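Side-chain contacts in endo-arabinase (Bacteroides thetaiotaomicron, PDB 5C0P), which probably hydrolyses O-glycosidic bonds in arabinan, as a magnesium-binding member of glycoside hydrolase family 43: residues A[96-101]-A[106-111]; A[163-168]-A[241-246]; A[210-215]-A[291-296]; A[223-226]-A[231-234]. One frame throughout, in Å; residues are numbered along the deposited sequence.

Contact 1: residues A[96-101]-A[106-111]; sequences TTFSNA and GTSILV
Thr97 and Thr107 face each other as a non-hydrogen-bonded antiparallel pair in the hairpin of strands 91-100 and 103-112, part of one blade of the five-bladed propeller characteristic of family 43. Backbone bonds flank them. Thr96 and Ser108 form one hydrogen-bonded pair, with Ser108 N 2.9 Å from Thr96 O and Thr96 N a longer 3.2 Å from Ser108 O. Phe98 and Gly106 form the next, Phe98 N reaching Gly106 O at 2.9 Å in a bond straight to within 10°. The polar side-chain link is between hydroxyls: Thr97 OG1 lies 2.8 Å from Thr107 OG1. Both oxygens sit beside their own backbone N (chi1 -64° in Thr97), which turns them toward each other and leaves each methyl against a carbonyl of the partner strand, Thr97 CG2 3.6 Å from Gly106 O. Each hydroxyl also takes a backbone N-H from strand 134-141, that of Asp136 at Thr97 and that of Gly137 at Thr107. On the other face of the sheet the Phe98 ring brings CE2 to within 3.5 Å of Ser108 OG, and Leu110 CD1 meets the ring's edge 4.2 Å from Phe98 CE2; Phe80 and Phe74 pack edge-to-face on the same ring. A valine in place of Thr97 would probably leave Thr107 OG1 without its hydroxyl mate and the Asp136 N-H without its acceptor. The paired hydroxyls thus join two blades through buried polar atoms, and may help position the backbone at Asp136, a residue predicted to tune the active-site acid.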
loop_
_atom_site.group_PDB
_atom_site.type_symbol
_atom_site.label_atom_id
_atom_site.label_comp_id
_atom_site.label_asym_id
_atom_site.label_seq_id
_atom_site.Cartn_x
_atom_site.Cartn_y
_atom_site.Cartn_z
ATOM N N THR A 96 1.517 -5.311 -6.825
ATOM C CA THR A 96 2.931 -5.331 -6.440
ATOM C C THR A 96 3.741 -4.505 -7.432
ATOM O O THR A 96 3.359 -4.375 -8.601
ATOM C CB THR A 96 3.475 -6.787 -6.376
ATOM O OG1 THR A 96 2.716 -7.520 -5.404
ATOM C CG2 THR A 96 4.947 -6.836 -5.963
ATOM N N THR A 97 4.846 -3.935 -6.965
ATOM C CA THR A 97 5.653 -3.058 -7.802
ATOM C C THR A 97 6.887 -3.785 -8.338
ATOM O O THR A 97 7.599 -4.478 -7.605
ATOM C CB THR A 97 6.028 -1.783 -7.026
ATOM O OG1 THR A 97 4.824 -1.050 -6.730
ATOM C CG2 THR A 97 6.973 -0.912 -7.832
ATOM N N PHE A 98 7.131 -3.630 -9.641
ATOM C CA PHE A 98 8.219 -4.322 -10.312
ATOM C C PHE A 98 8.941 -3.358 -11.235
ATOM O O PHE A 98 8.443 -2.273 -11.517
ATOM C CB PHE A 98 7.681 -5.466 -11.194
ATOM C CG PHE A 98 6.808 -6.461 -10.469
ATOM C CD1 PHE A 98 7.364 -7.566 -9.824
ATOM C CD2 PHE A 98 5.424 -6.321 -10.483
ATOM C CE1 PHE A 98 6.545 -8.496 -9.170
ATOM C CE2 PHE A 98 4.597 -7.245 -9.839
ATOM C CZ PHE A 98 5.162 -8.338 -9.182
ATOM N N SER A 99 10.102 -3.768 -11.729
ATOM C CA SER A 99 10.757 -3.075 -12.824
ATOM C C SER A 99 11.511 -4.107 -13.654
ATOM O O SER A 99 11.564 -5.284 -13.298
ATOM C CB SER A 99 11.715 -1.996 -12.317
ATOM O OG SER A 99 12.797 -2.555 -11.594
ATOM N N ASN A 100 12.090 -3.672 -14.766
ATOM C CA ASN A 100 12.878 -4.565 -15.595
ATOM C C ASN A 100 13.859 -3.722 -16.373
ATOM O O ASN A 100 13.684 -2.507 -16.476
ATOM C CB ASN A 100 11.967 -5.326 -16.564
ATOM C CG ASN A 100 12.487 -6.709 -16.906
ATOM O OD1 ASN A 100 12.492 -7.604 -16.066
ATOM N ND2 ASN A 100 12.910 -6.894 -18.151
ATOM N N ALA A 101 14.890 -4.350 -16.922
ATOM C CA ALA A 101 15.756 -3.642 -17.847
ATOM C C ALA A 101 14.889 -3.121 -18.990
ATOM O O ALA A 101 14.109 -3.876 -19.577
ATOM C CB ALA A 101 16.841 -4.559 -18.371
ATOM N N GLY A 106 6.847 0.131 -12.123
ATOM C CA GLY A 106 5.415 0.343 -12.029
ATOM C C GLY A 106 4.740 -0.728 -11.207
ATOM O O GLY A 106 5.340 -1.758 -10.893
ATOM N N THR A 107 3.483 -0.494 -10.860
ATOM C CA THR A 107 2.717 -1.470 -10.105
ATOM C C THR A 107 1.881 -2.259 -11.097
ATOM O O THR A 107 1.291 -1.677 -12.008
ATOM C CB THR A 107 1.812 -0.765 -9.081
ATOM O OG1 THR A 107 2.627 0.012 -8.197
ATOM C CG2 THR A 107 0.988 -1.779 -8.278
ATOM N N SER A 108 1.851 -3.578 -10.955
ATOM C CA SER A 108 0.951 -4.370 -11.786
ATOM C C SER A 108 0.014 -5.212 -10.939
ATOM O O SER A 108 0.205 -5.353 -9.717
ATOM C CB SER A 108 1.683 -5.193 -12.856
ATOM O OG SER A 108 2.259 -6.338 -12.305
ATOM N N ILE A 109 -1.024 -5.724 -11.590
ATOM C CA ILE A 109 -2.107 -6.413 -10.909
ATOM C C ILE A 109 -2.136 -7.878 -11.329
ATOM O O ILE A 109 -2.043 -8.207 -12.521
ATOM C CB ILE A 109 -3.454 -5.741 -11.211
ATOM C CG1 ILE A 109 -3.422 -4.282 -10.735
ATOM C CG2 ILE A 109 -4.610 -6.520 -10.560
ATOM C CD1 ILE A 109 -4.644 -3.443 -11.161
ATOM N N LEU A 110 -2.229 -8.757 -10.332
ATOM C CA LEU A 110 -2.257 -10.196 -10.564
ATOM C C LEU A 110 -3.485 -10.744 -9.862
ATOM O O LEU A 110 -3.996 -10.120 -8.928
ATOM C CB LEU A 110 -0.984 -10.850 -10.022
ATOM C CG LEU A 110 0.303 -10.277 -10.631
ATOM C CD1 LEU A 110 0.901 -9.149 -9.769
ATOM C CD2 LEU A 110 1.299 -11.372 -10.858
ATOM N N VAL A 111 -3.962 -11.903 -10.298
ATOM C CA VAL A 111 -5.254 -12.395 -9.818
ATOM C C VAL A 111 -5.190 -13.867 -9.404
ATOM O O VAL A 111 -4.426 -14.650 -9.972
ATOM C CB VAL A 111 -6.359 -12.173 -10.890
ATOM C CG1 VAL A 111 -6.074 -12.984 -12.165
ATOM C CG2 VAL A 111 -7.766 -12.470 -10.326
#

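Contact 2: residues A[163-168]-A[241-246]; sequences IYAQRL and GNVLGP
A type I beta turn running from Asn242 to Gly245 sets Val243 and Leu244 against Ala165, where two blades of the five-bladed propeller lie side by side. Ala165 belongs to strand 162-168 of one blade; the turn lies in the loop between strands 231-238 and 248-249 of the next. No hydrogen bond crosses the contact, and all that meets is methyl groups. Ala165 CB points at the turn and touches Val243 CG1 at 3.7 Å. Val243 directs that methyl toward Ala165 because CG1 is anti to the backbone N (chi1 174°). Leu244 adds a looser touch from its branched end, CD2 standing 4.2 Å from Ala165 CB.

The turn itself is braced by polar bonds. Gly245 N returns to Asn242 O at 3.0 Å, closing the turn, while the side chain of Asn242 folds forward into an Asx turn: Asn242 OD1 accepts from Leu244 N at 2.9 Å, the donor standing 52° out of the carbonyl plane. Gly245 has a positive phi in which a side chain would collide with the preceding carbonyl oxygen, and a cis peptide bond follows it into Pro246. Val243 O accepts from Trp247 NE1, and a glycerol, probably from the crystallisation liquor, hydrogen-bonds to Gly241 O and Val243 N. Leu150 of strand 147-153 also touches the Ala165 side chain. The contact is thus purely apolar across the blade boundary: the polar bonds among these residues act within the turn, and the two blades meet here through van der Waals packing of methyl groups, with no directional bond to fix their register.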
loop_
_atom_site.group_PDB
_atom_site.type_symbol
_atom_site.label_atom_id
_atom_site.label_comp_id
_atom_site.label_asym_id
_atom_site.label_seq_id
_atom_site.Cartn_x
_atom_site.Cartn_y
_atom_site.Cartn_z
ATOM N N ILE A 163 1.571 12.007 -5.613
ATOM C CA ILE A 163 0.575 10.955 -5.456
ATOM C C ILE A 163 -0.588 11.227 -6.413
ATOM O O ILE A 163 -1.063 12.369 -6.521
ATOM C CB ILE A 163 0.094 10.843 -3.988
ATOM C CG1 ILE A 163 1.210 10.224 -3.148
ATOM C CG2 ILE A 163 -1.174 9.995 -3.894
ATOM C CD1 ILE A 163 0.932 10.167 -1.649
ATOM N N TYR A 164 -1.012 10.174 -7.119
ATOM C CA TYR A 164 -2.056 10.253 -8.154
ATOM C C TYR A 164 -3.232 9.343 -7.856
ATOM O O TYR A 164 -3.069 8.313 -7.208
ATOM C CB TYR A 164 -1.512 9.834 -9.522
ATOM C CG TYR A 164 -0.588 10.844 -10.133
ATOM C CD1 TYR A 164 0.757 10.865 -9.801
ATOM C CD2 TYR A 164 -1.058 11.775 -11.052
ATOM C CE1 TYR A 164 1.604 11.810 -10.349
ATOM C CE2 TYR A 164 -0.216 12.726 -11.603
ATOM C CZ TYR A 164 1.116 12.730 -11.254
ATOM O OH TYR A 164 1.960 13.672 -11.807
ATOM N N ALA A 165 -4.405 9.720 -8.360
ATOM C CA ALA A 165 -5.553 8.819 -8.399
ATOM C C ALA A 165 -6.036 8.647 -9.837
ATOM O O ALA A 165 -5.897 9.553 -10.667
ATOM C CB ALA A 165 -6.682 9.343 -7.532
ATOM N N GLN A 166 -6.631 7.492 -10.125
ATOM C CA GLN A 166 -7.147 7.231 -11.460
ATOM C C GLN A 166 -8.211 6.147 -11.364
ATOM O O GLN A 166 -7.994 5.155 -10.674
ATOM C CB GLN A 166 -6.002 6.749 -12.357
ATOM C CG GLN A 166 -6.318 6.746 -13.842
ATOM C CD GLN A 166 -5.106 6.426 -14.680
ATOM O OE1 GLN A 166 -4.066 6.001 -14.164
ATOM N NE2 GLN A 166 -5.233 6.613 -15.986
ATOM N N ARG A 167 -9.340 6.305 -12.052
ATOM C CA ARG A 167 -10.336 5.225 -12.041
ATOM C C ARG A 167 -9.805 3.984 -12.746
ATOM O O ARG A 167 -9.063 4.078 -13.735
ATOM C CB ARG A 167 -11.660 5.650 -12.683
ATOM C CG ARG A 167 -12.516 6.580 -11.817
ATOM C CD ARG A 167 -13.939 6.661 -12.381
ATOM N NE ARG A 167 -14.820 7.525 -11.587
ATOM C CZ ARG A 167 -15.390 7.152 -10.442
ATOM N NH1 ARG A 167 -15.159 5.931 -9.960
ATOM N NH2 ARG A 167 -16.174 7.997 -9.775
ATOM N N LEU A 168 -10.184 2.821 -12.227
ATOM C CA LEU A 168 -9.918 1.555 -12.890
ATOM C C LEU A 168 -11.190 1.048 -13.559
ATOM O O LEU A 168 -12.305 1.311 -13.089
ATOM C CB LEU A 168 -9.445 0.517 -11.875
ATOM C CG LEU A 168 -8.039 0.707 -11.318
ATOM C CD1 LEU A 168 -7.835 -0.124 -10.056
ATOM C CD2 LEU A 168 -7.030 0.309 -12.370
ATOM N N GLY A 241 -15.406 14.433 0.174
ATOM C CA GLY A 241 -15.707 13.055 -0.186
ATOM C C GLY A 241 -15.254 12.701 -1.596
ATOM O O GLY A 241 -15.532 11.613 -2.087
ATOM N N ASN A 242 -14.543 13.618 -2.242
ATOM C CA ASN A 242 -14.025 13.401 -3.586
ATOM C C ASN A 242 -12.633 12.778 -3.508
ATOM O O ASN A 242 -11.760 13.293 -2.818
ATOM C CB ASN A 242 -13.961 14.760 -4.295
ATOM C CG ASN A 242 -13.763 14.652 -5.800
ATOM O OD1 ASN A 242 -13.258 13.658 -6.313
ATOM N ND2 ASN A 242 -14.127 15.718 -6.520
ATOM N N VAL A 243 -12.408 11.676 -4.224
ATOM C CA VAL A 243 -11.076 11.075 -4.260
ATOM C C VAL A 243 -10.037 12.074 -4.771
ATOM O O VAL A 243 -8.865 12.023 -4.381
ATOM C CB VAL A 243 -11.075 9.799 -5.131
ATOM C CG1 VAL A 243 -9.667 9.250 -5.303
ATOM C CG2 VAL A 243 -11.952 8.729 -4.494
ATOM N N LEU A 244 -10.474 12.996 -5.624
ATOM C CA LEU A 244 -9.556 13.959 -6.224
ATOM C C LEU A 244 -9.202 15.128 -5.301
ATOM O O LEU A 244 -8.300 15.916 -5.608
ATOM C CB LEU A 244 -10.118 14.473 -7.553
ATOM C CG LEU A 244 -10.471 13.387 -8.562
ATOM C CD1 LEU A 244 -10.889 14.015 -9.898
ATOM C CD2 LEU A 244 -9.291 12.436 -8.755
ATOM N N GLY A 245 -9.899 15.239 -4.176
ATOM C CA GLY A 245 -9.598 16.278 -3.201
ATOM C C GLY A 245 -10.651 17.375 -3.129
ATOM O O GLY A 245 -11.811 17.148 -3.476
ATOM N N PRO A 246 -10.268 18.576 -2.661
ATOM C CA PRO A 246 -8.903 18.902 -2.221
ATOM C C PRO A 246 -8.502 18.170 -0.942
ATOM O O PRO A 246 -9.305 17.953 -0.025
ATOM C CB PRO A 246 -8.970 20.409 -1.971
ATOM C CG PRO A 246 -10.405 20.671 -1.628
ATOM C CD PRO A 246 -11.192 19.711 -2.492
#

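Contact 3: residues A[210-215]-A[291-296]; sequences YRLDDG and IYIKDG
Ile293 reaches across to Tyr210 and Leu212, joining two neighbouring blades of the five-bladed propeller, the second of them contributed by the C-terminal end of the chain. Tyr210 lies on strand 205-211, Leu212 just beyond it, and Ile293 in the loop that follows strand 285-290. The meeting point is a single methyl, Ile293 CD1. CG1 stands anti to the carbonyl carbon (chi1 -65°), and the branch is then nearly but not fully extended, with chi2 at 151°, so that CD1 is carried out against both partners. Leu212 CD2 comes closest, 3.6 Å from Ile293 CD1, as the two side chains slide past each other in opposite directions. The Tyr210 side chain swings out with CG opposite the backbone N (chi1 -178°) and brings CE2 to 3.9 Å from Ile293 CD1. The methyl approaches that ring obliquely, with CE2 the ring atom it meets. Val264 and Leu272 of the neighbouring blade also touch Tyr210, and Leu272 and Phe298 lie against Ile293.

Leu212 starts a type I turn to Gly215, closed by a 2.9 Å bond from Gly215 N to Leu212 O; this reverses the chain toward strand 217-224. Within the turn, Asp214 OD1 accepts from Lys216 N. Leu212 itself is buried, with Ile218 touching it from its own blade. Its two methyls have different jobs: CD2 serves Ile293, while CD1 packs against the Gly296 carbonyl, Leu212 CD1 lying 3.7 Å from Gly296 O and 4.1 Å from Gly296 C.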
loop_
_atom_site.group_PDB
_atom_site.type_symbol
_atom_site.label_atom_id
_atom_site.label_comp_id
_atom_site.label_asym_id
_atom_site.label_seq_id
_atom_site.Cartn_x
_atom_site.Cartn_y
_atom_site.Cartn_z
ATOM N N TYR A 210 -9.164 5.588 3.427
ATOM C CA TYR A 210 -10.239 5.020 4.237
ATOM C C TYR A 210 -11.417 5.990 4.235
ATOM O O TYR A 210 -11.252 7.178 4.520
ATOM C CB TYR A 210 -9.752 4.799 5.667
ATOM C CG TYR A 210 -10.786 4.166 6.568
ATOM C CD1 TYR A 210 -11.037 2.802 6.508
ATOM C CD2 TYR A 210 -11.493 4.923 7.484
ATOM C CE1 TYR A 210 -11.983 2.207 7.330
ATOM C CE2 TYR A 210 -12.443 4.341 8.310
ATOM C CZ TYR A 210 -12.680 2.984 8.227
ATOM O OH TYR A 210 -13.626 2.408 9.053
ATOM N N ARG A 211 -12.609 5.489 3.923
ATOM C CA ARG A 211 -13.799 6.326 3.856
ATOM C C ARG A 211 -14.555 6.274 5.176
ATOM O O ARG A 211 -14.865 5.189 5.676
ATOM C CB ARG A 211 -14.724 5.868 2.722
ATOM C CG ARG A 211 -15.968 6.729 2.573
ATOM C CD ARG A 211 -16.848 6.282 1.417
ATOM N NE ARG A 211 -17.452 4.967 1.628
ATOM C CZ ARG A 211 -17.062 3.851 1.020
ATOM N NH1 ARG A 211 -16.046 3.874 0.165
ATOM N NH2 ARG A 211 -17.683 2.706 1.280
ATOM N N LEU A 212 -14.850 7.444 5.733
ATOM C CA LEU A 212 -15.617 7.534 6.966
ATOM C C LEU A 212 -17.107 7.373 6.696
ATOM O O LEU A 212 -17.554 7.492 5.551
ATOM C CB LEU A 212 -15.371 8.890 7.626
ATOM C CG LEU A 212 -13.903 9.200 7.881
ATOM C CD1 LEU A 212 -13.758 10.569 8.543
ATOM C CD2 LEU A 212 -13.288 8.121 8.760
ATOM N N ASP A 213 -17.878 7.132 7.756
ATOM C CA ASP A 213 -19.308 6.881 7.601
ATOM C C ASP A 213 -20.056 8.056 6.981
ATOM O O ASP A 213 -21.083 7.866 6.338
ATOM C CB ASP A 213 -19.952 6.497 8.940
ATOM C CG ASP A 213 -19.536 5.118 9.421
ATOM O OD1 ASP A 213 -18.840 4.386 8.679
ATOM O OD2 ASP A 213 -19.923 4.763 10.554
ATOM N N ASP A 214 -19.544 9.268 7.177
ATOM C CA ASP A 214 -20.174 10.453 6.600
ATOM C C ASP A 214 -19.707 10.752 5.170
ATOM O O ASP A 214 -20.095 11.761 4.576
ATOM C CB ASP A 214 -19.985 11.687 7.498
ATOM C CG ASP A 214 -18.520 12.096 7.663
ATOM O OD1 ASP A 214 -17.624 11.525 7.007
ATOM O OD2 ASP A 214 -18.267 13.023 8.462
ATOM N N GLY A 215 -18.867 9.875 4.627
ATOM C CA GLY A 215 -18.415 10.028 3.255
ATOM C C GLY A 215 -17.104 10.778 3.104
ATOM O O GLY A 215 -16.518 10.798 2.026
ATOM N N ILE A 291 -6.705 1.484 16.084
ATOM C CA ILE A 291 -6.633 2.897 15.758
ATOM C C ILE A 291 -8.027 3.495 15.844
ATOM O O ILE A 291 -9.024 2.801 15.642
ATOM C CB ILE A 291 -6.009 3.110 14.369
ATOM C CG1 ILE A 291 -5.687 4.588 14.131
ATOM C CG2 ILE A 291 -6.922 2.590 13.280
ATOM C CD1 ILE A 291 -4.876 4.828 12.869
ATOM N N TYR A 292 -8.098 4.777 16.179
ATOM C CA TYR A 292 -9.370 5.411 16.458
ATOM C C TYR A 292 -9.531 6.689 15.659
ATOM O O TYR A 292 -8.553 7.360 15.331
ATOM C CB TYR A 292 -9.471 5.720 17.951
ATOM C CG TYR A 292 -9.343 4.487 18.820
ATOM C CD1 TYR A 292 -10.468 3.781 19.216
ATOM C CD2 TYR A 292 -8.096 4.027 19.236
ATOM C CE1 TYR A 292 -10.361 2.655 20.003
ATOM C CE2 TYR A 292 -7.981 2.900 20.033
ATOM C CZ TYR A 292 -9.119 2.218 20.406
ATOM O OH TYR A 292 -9.029 1.087 21.194
ATOM N N ILE A 293 -10.780 7.017 15.355
ATOM C CA ILE A 293 -11.104 8.248 14.665
ATOM C C ILE A 293 -11.660 9.239 15.680
ATOM O O ILE A 293 -12.564 8.917 16.459
ATOM C CB ILE A 293 -12.126 7.987 13.555
ATOM C CG1 ILE A 293 -11.497 7.091 12.484
ATOM C CG2 ILE A 293 -12.604 9.288 12.939
ATOM C CD1 ILE A 293 -12.490 6.227 11.763
ATOM N N LYS A 294 -11.097 10.443 15.700
ATOM C CA LYS A 294 -11.574 11.479 16.604
ATOM C C LYS A 294 -11.619 12.777 15.825
ATOM O O LYS A 294 -10.630 13.148 15.188
ATOM C CB LYS A 294 -10.646 11.619 17.812
ATOM C CG LYS A 294 -11.209 12.476 18.940
ATOM N N ASP A 295 -12.769 13.442 15.846
ATOM C CA ASP A 295 -12.951 14.694 15.115
ATOM C C ASP A 295 -12.585 14.553 13.636
ATOM O O ASP A 295 -11.971 15.436 13.037
ATOM C CB ASP A 295 -12.161 15.831 15.776
ATOM C CG ASP A 295 -12.613 16.106 17.202
ATOM O OD1 ASP A 295 -13.837 16.080 17.464
ATOM O OD2 ASP A 295 -11.743 16.344 18.065
ATOM N N GLY A 296 -12.943 13.412 13.063
ATOM C CA GLY A 296 -12.841 13.214 11.632
ATOM C C GLY A 296 -11.467 12.854 11.114
ATOM O O GLY A 296 -11.229 12.902 9.907
#

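Contact 4: residues A[223-226]-A[231-234]; sequences SFRK and YAIG
The loop end of the beta hairpin made by strands 217-224 and 231-238 brings Phe224 alongside Tyr231 as a non-hydrogen-bonded antiparallel pair. Next to it Ser223 and Ala232 form the hydrogen-bonded pair. Its bonds are uneven: Ala232 N lies 2.9 Å from Ser223 O, with an angle of 136° at the hydrogen, whereas Ser223 N to Ala232 O is a weak bond of 3.4 Å.

The two rings meet at an intermediate tilt, planes at 45° and centroids 5.1 Å apart. Tyr231 CD1 sits over one face of the Phe224 ring, offset toward the rim and 3.7 Å from Phe224 CZ. With CG of Tyr231 opposite the backbone N (chi1 -164°), the ring leans toward strand 217-224, where Tyr231 CD1 also comes 3.5 Å from Ser223 O. This hairpin belongs to the fourth blade of the five-bladed propeller, and Tyr231 probably lines the active-site end of it: its OH bonds to Asp205 OD2, and its side chain touches His261, which binds magnesium. An alanine at Phe224 would probably remove the packing against Tyr231 CD1 and CB, leaving that ring, still tied at its OH to Asp205, freer to turn near the metal-binding histidine.

On the opposite face of the sheet from the rings, the aliphatic part of Arg225 covers the Ala232 methyl, Arg225 CG standing 3.6 Å from Ala232 CB. The chain bends at chi3 beyond this point, and the guanidinium makes a salt bridge from NH2 to Asp228, while NH1 hydrogen-bonds to Ser256 OG and Thr253 OG1.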
loop_
_atom_site.group_PDB
_atom_site.type_symbol
_atom_site.label_atom_id
_atom_site.label_comp_id
_atom_site.label_asym_id
_atom_site.label_seq_id
_atom_site.Cartn_x
_atom_site.Cartn_y
_atom_site.Cartn_z
ATOM N N SER A 223 6.311 9.444 4.325
ATOM C CA SER A 223 7.469 10.218 3.905
ATOM C C SER A 223 8.408 10.337 5.092
ATOM O O SER A 223 8.219 9.669 6.103
ATOM C CB SER A 223 7.042 11.602 3.398
ATOM O OG SER A 223 8.073 12.201 2.640
ATOM N N PHE A 224 9.423 11.186 4.974
ATOM C CA PHE A 224 10.360 11.411 6.073
ATOM C C PHE A 224 10.090 12.749 6.745
ATOM O O PHE A 224 9.738 13.717 6.076
ATOM C CB PHE A 224 11.801 11.307 5.564
ATOM C CG PHE A 224 12.167 9.925 5.129
ATOM C CD1 PHE A 224 11.898 9.492 3.835
ATOM C CD2 PHE A 224 12.716 9.029 6.037
ATOM C CE1 PHE A 224 12.210 8.195 3.447
ATOM C CE2 PHE A 224 13.033 7.735 5.653
ATOM C CZ PHE A 224 12.776 7.320 4.357
ATOM N N ARG A 225 10.254 12.791 8.067
ATOM C CA ARG A 225 9.963 13.984 8.867
ATOM C C ARG A 225 11.111 14.970 8.848
ATOM O O ARG A 225 12.273 14.571 8.946
ATOM C CB ARG A 225 9.727 13.604 10.332
ATOM C CG ARG A 225 8.615 12.626 10.549
ATOM C CD ARG A 225 8.004 12.790 11.931
ATOM N NE ARG A 225 8.929 12.572 13.046
ATOM C CZ ARG A 225 8.514 12.428 14.300
ATOM N NH1 ARG A 225 7.213 12.471 14.558
ATOM N NH2 ARG A 225 9.377 12.232 15.288
ATOM N N LYS A 226 10.783 16.257 8.788
ATOM C CA LYS A 226 11.804 17.299 8.801
ATOM C C LYS A 226 12.486 17.468 10.157
ATOM O O LYS A 226 13.654 17.856 10.218
ATOM C CB LYS A 226 11.241 18.638 8.313
ATOM C CG LYS A 226 10.259 19.304 9.255
ATOM C CD LYS A 226 9.657 20.544 8.611
ATOM C CE LYS A 226 8.784 21.296 9.598
ATOM N NZ LYS A 226 7.987 22.358 8.924
ATOM N N TYR A 231 11.147 8.037 9.210
ATOM C CA TYR A 231 10.064 7.639 8.335
ATOM C C TYR A 231 8.800 7.761 9.167
ATOM O O TYR A 231 8.837 7.549 10.391
ATOM C CB TYR A 231 10.282 6.190 7.934
ATOM C CG TYR A 231 9.493 5.677 6.749
ATOM C CD1 TYR A 231 9.434 6.382 5.553
ATOM C CD2 TYR A 231 8.851 4.443 6.819
ATOM C CE1 TYR A 231 8.728 5.869 4.457
ATOM C CE2 TYR A 231 8.161 3.921 5.738
ATOM C CZ TYR A 231 8.091 4.640 4.569
ATOM O OH TYR A 231 7.412 4.107 3.499
ATOM N N ALA A 232 7.688 8.108 8.533
ATOM C CA ALA A 232 6.469 8.370 9.292
ATOM C C ALA A 232 5.224 8.187 8.463
ATOM O O ALA A 232 5.281 8.093 7.228
ATOM C CB ALA A 232 6.498 9.785 9.868
ATOM N N ILE A 233 4.096 8.139 9.170
ATOM C CA ILE A 233 2.776 8.081 8.560
ATOM C C ILE A 233 2.142 9.455 8.694
ATOM O O ILE A 233 2.043 10.004 9.812
ATOM C CB ILE A 233 1.873 7.076 9.297
ATOM C CG1 ILE A 233 2.565 5.710 9.411
ATOM C CG2 ILE A 233 0.519 6.971 8.595
ATOM C CD1 ILE A 233 1.915 4.794 10.450
ATOM N N GLY A 234 1.741 10.024 7.561
ATOM C CA GLY A 234 0.990 11.263 7.565
ATOM C C GLY A 234 -0.441 10.982 7.158
ATOM O O GLY A 234 -0.755 9.906 6.612
#

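How the contacts relate
From the N terminus, contact 1 comes first and is complete before any other contact opens: it closes a tight hairpin within the second blade. Strand 162-168 of the third blade then opens contact 2, and residues 210-215 open contact 3 before contact 2 has closed. Contact 4, a second short hairpin, opens and closes wholly within both of these spans. Residues 241-246 next close contact 2, and 291-296 close contact 3, so the two long-range contacts cross. Contact 2 ties the third blade to the fourth and contact 3 the fourth to the fifth, while contacts 3 and 4 share the sheet of the fourth blade through neighbouring strands 205-211 and 217-224.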